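Local coordinates for prenyltransference for protein (Lavandula lanata, PDB 5HC8), which catalyses, as lavandulyl diphosphate synthase, the head-to-middle joining of two prenyl units, probably two molecules of dimethylallyl diphosphate, to form lavandulyl diphosphate, at residues K25-S29 with R30-V34; A226-L229 with D230-S234. All blocks are in the same frame, centred on the assembly; numbering follows the deposited sequence.

Interaction 1: K25-S29 with R30-V34. With PIS (trihydrogen thiodiphosphate), chain C.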
loop_
_atom_site.group_PDB
_atom_site.type_symbol
_atom_site.label_atom_id
_atom_site.label_comp_id
_atom_site.label_asym_id
_atom_site.label_seq_id
_atom_site.Cartn_x
_atom_site.Cartn_y
_atom_site.Cartn_z
ATOM N N LYS A 25 -0.363 18.150 -16.267
ATOM C CA LYS A 25 -1.604 17.976 -17.046
ATOM C C LYS A 25 -2.471 19.230 -16.975
ATOM O O LYS A 25 -2.999 19.701 -17.984
ATOM C CB LYS A 25 -2.426 16.766 -16.576
ATOM C CG LYS A 25 -1.753 15.402 -16.798
ATOM C CD LYS A 25 -2.580 14.247 -16.238
ATOM C CE LYS A 25 -1.861 12.890 -16.355
ATOM N NZ LYS A 25 -2.324 11.904 -15.309
ATOM N N TRP A 26 -2.598 19.791 -15.779
ATOM C CA TRP A 26 -3.390 20.992 -15.576
ATOM C C TRP A 26 -2.765 22.161 -16.343
ATOM O O TRP A 26 -3.458 22.910 -16.980
ATOM C CB TRP A 26 -3.435 21.347 -14.097
ATOM C CG TRP A 26 -4.321 22.541 -13.756
ATOM C CD1 TRP A 26 -5.633 22.513 -13.501
ATOM C CD2 TRP A 26 -3.915 23.913 -13.644
ATOM N NE1 TRP A 26 -6.102 23.753 -13.202
ATOM C CE2 TRP A 26 -5.070 24.648 -13.277
ATOM C CE3 TRP A 26 -2.688 24.589 -13.771
ATOM C CZ2 TRP A 26 -5.046 26.020 -13.050
ATOM C CZ3 TRP A 26 -2.660 25.972 -13.511
ATOM C CH2 TRP A 26 -3.838 26.664 -13.147
ATOM N N ALA A 27 -1.459 22.317 -16.218
ATOM C CA ALA A 27 -0.797 23.400 -16.954
ATOM C C ALA A 27 -1.025 23.231 -18.458
ATOM O O ALA A 27 -1.498 24.152 -19.118
ATOM C CB ALA A 27 0.666 23.422 -16.640
ATOM N N LYS A 28 -0.787 22.034 -18.960
ATOM C CA LYS A 28 -0.961 21.718 -20.360
ATOM C C LYS A 28 -2.356 22.106 -20.788
ATOM O O LYS A 28 -2.559 22.839 -21.724
ATOM C CB LYS A 28 -0.722 20.228 -20.613
ATOM C CG LYS A 28 0.166 19.922 -21.804
ATOM C CD LYS A 28 -0.300 20.584 -23.114
ATOM C CE LYS A 28 -1.663 20.096 -23.612
ATOM N NZ LYS A 28 -1.645 18.653 -23.966
ATOM N N SER A 29 -3.324 21.583 -20.066
ATOM C CA SER A 29 -4.706 21.905 -20.238
ATOM C C SER A 29 -4.993 23.422 -20.335
ATOM O O SER A 29 -5.805 23.838 -21.149
ATOM C CB SER A 29 -5.459 21.290 -19.062
ATOM O OG SER A 29 -6.813 21.627 -19.085
ATOM N N ARG A 30 -4.351 24.251 -19.524
ATOM C CA ARG A 30 -4.684 25.663 -19.512
ATOM C C ARG A 30 -3.749 26.562 -20.303
ATOM O O ARG A 30 -3.873 27.771 -20.209
ATOM C CB ARG A 30 -4.689 26.147 -18.090
ATOM C CG ARG A 30 -5.645 25.356 -17.240
ATOM C CD ARG A 30 -6.459 26.334 -16.481
ATOM N NE ARG A 30 -7.516 25.792 -15.650
ATOM C CZ ARG A 30 -8.336 26.582 -14.968
ATOM N NH1 ARG A 30 -8.202 27.905 -15.051
ATOM N NH2 ARG A 30 -9.288 26.068 -14.201
ATOM N N GLY A 31 -2.800 25.964 -21.025
ATOM C CA GLY A 31 -1.783 26.673 -21.796
ATOM C C GLY A 31 -0.838 27.478 -20.947
ATOM O O GLY A 31 -0.558 28.588 -21.262
ATOM N N VAL A 32 -0.309 26.924 -19.878
ATOM C CA VAL A 32 0.400 27.707 -18.928
ATOM C C VAL A 32 1.633 26.929 -18.498
ATOM O O VAL A 32 1.808 25.789 -18.910
ATOM C CB VAL A 32 -0.587 28.088 -17.828
ATOM C CG1 VAL A 32 -0.529 27.129 -16.611
ATOM C CG2 VAL A 32 -0.394 29.516 -17.424
ATOM N N THR A 33 2.539 27.535 -17.742
ATOM C CA THR A 33 3.787 26.839 -17.425
ATOM C C THR A 33 3.505 25.753 -16.390
ATOM O O THR A 33 2.618 25.918 -15.547
ATOM C CB THR A 33 4.831 27.786 -16.812
ATOM O OG1 THR A 33 4.270 28.481 -15.701
ATOM C CG2 THR A 33 5.236 28.849 -17.829
ATOM N N VAL A 34 4.265 24.674 -16.432
ATOM C CA VAL A 34 4.212 23.720 -15.318
ATOM C C VAL A 34 4.457 24.421 -13.986
ATOM O O VAL A 34 3.818 24.115 -12.990
ATOM C CB VAL A 34 5.065 22.411 -15.501
ATOM C CG1 VAL A 34 5.896 22.394 -16.757
ATOM C CG2 VAL A 34 5.916 22.104 -14.279
HETATM P P1 PIS C . 1.656 15.492 -13.648
HETATM O O1 PIS C . 2.554 16.492 -12.769
HETATM P P2 PIS C . 2.932 16.434 -11.225
HETATM S S1 PIS C . 3.383 14.860 -11.035
HETATM O O2 PIS C . 1.086 14.306 -12.840
HETATM O O3 PIS C . 0.538 16.303 -14.302
HETATM O O4 PIS C . 1.657 16.751 -10.525
HETATM O O5 PIS C . 2.675 14.875 -14.658
HETATM O O6 PIS C . 4.144 17.467 -11.045
#
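Trp26 and Arg30, one helical turn apart, make the main side-chain contact at the end of helix 23-30. The arginine chain climbs over one face of the indole: its CD stands 4.2 Å from the centroid of the six-membered ring of Trp26, 29° off the ring normal, a CH-pi contact. The guanidinium plane is inclined to the indole and lies obliquely over it, with Trp26 CZ2 below one of its faces, toward the rim. With CG anti to the backbone N (chi1 -176°), the indole is carried toward the helix end, where the arginine can lie over it. Trp26 NE1 is hydrogen-bonded to Asp222, and Arg30 NH2 has a long, weak ion pair with the same carboxylate.

Apolar contacts come from Val32, whose CG1 lies 3.9 Å from Trp26 CZ3 and 3.9 Å from Ala27 CB, touching both and approaching the indole obliquely.

In the backbone, Arg30 N donates to Trp26 O at 3.0 Å, the last regular helical bond. A Schellman motif then closes the helix: Val32 N reaches back to Ala27 O at 3.1 Å from above the carbonyl plane, and Gly31, with positive phi, turns the chain and bonds through its N to Lys28 O. Thr33 starts the next helix as its N-cap, OG1 capping Glu36 N.

At the other end of the segment Lys25 N gives thiodiphosphate O3 a nearly straight bond of 2.8 Å; Gly22 N and Arg24 N also hydrogen-bond the thiodiphosphate. These amides point the start of the helix at the anion, an orientation in which the helix dipole would probably favour its negative charge.

Interaction 2: A226-L229 with D230-S234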
loop_
_atom_site.group_PDB
_atom_site.type_symbol
_atom_site.label_atom_id
_atom_site.label_comp_id
_atom_site.label_asym_id
_atom_site.label_seq_id
_atom_site.Cartn_x
_atom_site.Cartn_y
_atom_site.Cartn_z
ATOM N N ALA A 226 -14.032 21.838 -1.160
ATOM C CA ALA A 226 -15.189 20.953 -1.476
ATOM C C ALA A 226 -14.691 19.498 -1.789
ATOM O O ALA A 226 -15.395 18.540 -1.525
ATOM C CB ALA A 226 -16.031 21.476 -2.643
ATOM N N ASP A 227 -13.501 19.370 -2.376
ATOM C CA ASP A 227 -12.951 18.047 -2.747
ATOM C C ASP A 227 -12.511 17.257 -1.534
ATOM O O ASP A 227 -12.665 16.036 -1.528
ATOM C CB ASP A 227 -11.840 18.219 -3.814
ATOM C CG ASP A 227 -12.334 19.042 -5.003
ATOM O OD1 ASP A 227 -13.187 18.513 -5.702
ATOM O OD2 ASP A 227 -11.962 20.222 -5.207
ATOM N N LEU A 228 -12.043 17.938 -0.510
ATOM C CA LEU A 228 -11.817 17.350 0.814
ATOM C C LEU A 228 -13.122 16.859 1.412
ATOM O O LEU A 228 -13.216 15.753 1.923
ATOM C CB LEU A 228 -11.063 18.295 1.741
ATOM C CG LEU A 228 -10.835 17.726 3.134
ATOM C CD1 LEU A 228 -10.033 16.411 3.061
ATOM C CD2 LEU A 228 -10.173 18.689 4.124
ATOM N N LEU A 229 -14.151 17.695 1.347
ATOM C CA LEU A 229 -15.450 17.318 1.803
ATOM C C LEU A 229 -16.031 16.127 1.082
ATOM O O LEU A 229 -16.653 15.266 1.692
ATOM C CB LEU A 229 -16.390 18.532 1.619
ATOM C CG LEU A 229 -16.651 19.486 2.760
ATOM C CD1 LEU A 229 -15.916 19.378 4.090
ATOM C CD2 LEU A 229 -16.804 20.927 2.302
ATOM N N ASP A 230 -15.797 16.052 -0.209
ATOM C CA ASP A 230 -16.285 14.947 -0.980
ATOM C C ASP A 230 -15.605 13.624 -0.522
ATOM O O ASP A 230 -16.287 12.560 -0.394
ATOM C CB ASP A 230 -16.035 15.184 -2.440
ATOM C CG ASP A 230 -17.011 16.147 -3.048
ATOM O OD1 ASP A 230 -18.050 16.435 -2.438
ATOM O OD2 ASP A 230 -16.743 16.599 -4.161
ATOM N N ALA A 231 -14.287 13.696 -0.287
ATOM C CA ALA A 231 -13.515 12.514 0.181
ATOM C C ALA A 231 -13.990 12.116 1.546
ATOM O O ALA A 231 -14.187 10.907 1.792
ATOM C CB ALA A 231 -12.029 12.837 0.166
ATOM N N LEU A 232 -14.258 13.108 2.420
ATOM C CA LEU A 232 -14.777 12.787 3.743
ATOM C C LEU A 232 -16.180 12.114 3.730
ATOM O O LEU A 232 -16.446 11.239 4.541
ATOM C CB LEU A 232 -14.825 13.985 4.641
ATOM C CG LEU A 232 -13.642 14.357 5.513
ATOM C CD1 LEU A 232 -12.420 13.510 5.381
ATOM C CD2 LEU A 232 -13.258 15.804 5.261
ATOM N N ALA A 233 -17.047 12.561 2.848
ATOM C CA ALA A 233 -18.373 11.994 2.667
ATOM C C ALA A 233 -18.254 10.571 2.143
ATOM O O ALA A 233 -19.043 9.722 2.522
ATOM C CB ALA A 233 -19.166 12.840 1.699
ATOM N N SER A 234 -17.353 10.315 1.180
ATOM C CA SER A 234 -17.127 8.943 0.739
ATOM C C SER A 234 -16.680 8.090 1.928
ATOM O O SER A 234 -17.190 6.939 2.112
ATOM C CB SER A 234 -16.146 8.921 -0.463
ATOM O OG SER A 234 -15.737 7.625 -0.881
HETATM O O HOH W 1 -14.452 16.158 -5.513
#
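Four backbone bonds of the i to i+4 kind, among them Asp230 N to Ala226 O at 2.8 Å and Leu232 N to Leu228 O at 2.9 Å, join 226-229 to 230-234 as consecutive turns of helix 225-237. On the apolar side Leu232 folds back over the preceding turn: its CD2 comes 3.8 Å from Leu228 CG and 3.3 Å from Leu228 O. Leu228 also packs on Ile192 and helix 34-54, whereas Leu232 meets Leu190, Pro13 and Leu55. Losing the branched chain of Leu232 to an alanine is likely to open a gap beside Leu228 and toward Leu190, Pro13 and Leu55.

Two acidic side chains lie near each other, joined through a water. Asp227 OD1 and Asp230 OD2 are 4.3 Å apart, and the water donates to both, 2.7 Å from Asp227 OD1 and 2.7 Å from Asp230 OD2. Asp227 has further partners, a salt bridge from OD1 to Lys218 and a hydrogen bond from Gly224 N to OD2 near the helix start. The bridging water and the lysine would therefore probably offset the repulsion between the two carboxylates.

Interaction 1 comes first along the chain and interaction 2 near its end; their centres are about 25 Å apart and their nearest atoms about 11 Å, so they do not touch. In the cis-prenyltransferase (undecaprenyl diphosphate synthase) fold, helix 23-30 follows strand 15-19 of the parallel sheet, and helix 225-237 follows the outermost strand 212-215 and packs on strands 190-193 and 212-215. Helix 34-54, entered through the turn of interaction 1, also touches the helix of interaction 2. Residues 218-224 form a second tie: Leu219, Pro221 and Asp222 meet 25-34, while Lys218 and Gly224 meet Asp227. Interaction 1 forms part of the thiodiphosphate site through Lys25, whereas interaction 2 is packing at the edge of the sheet.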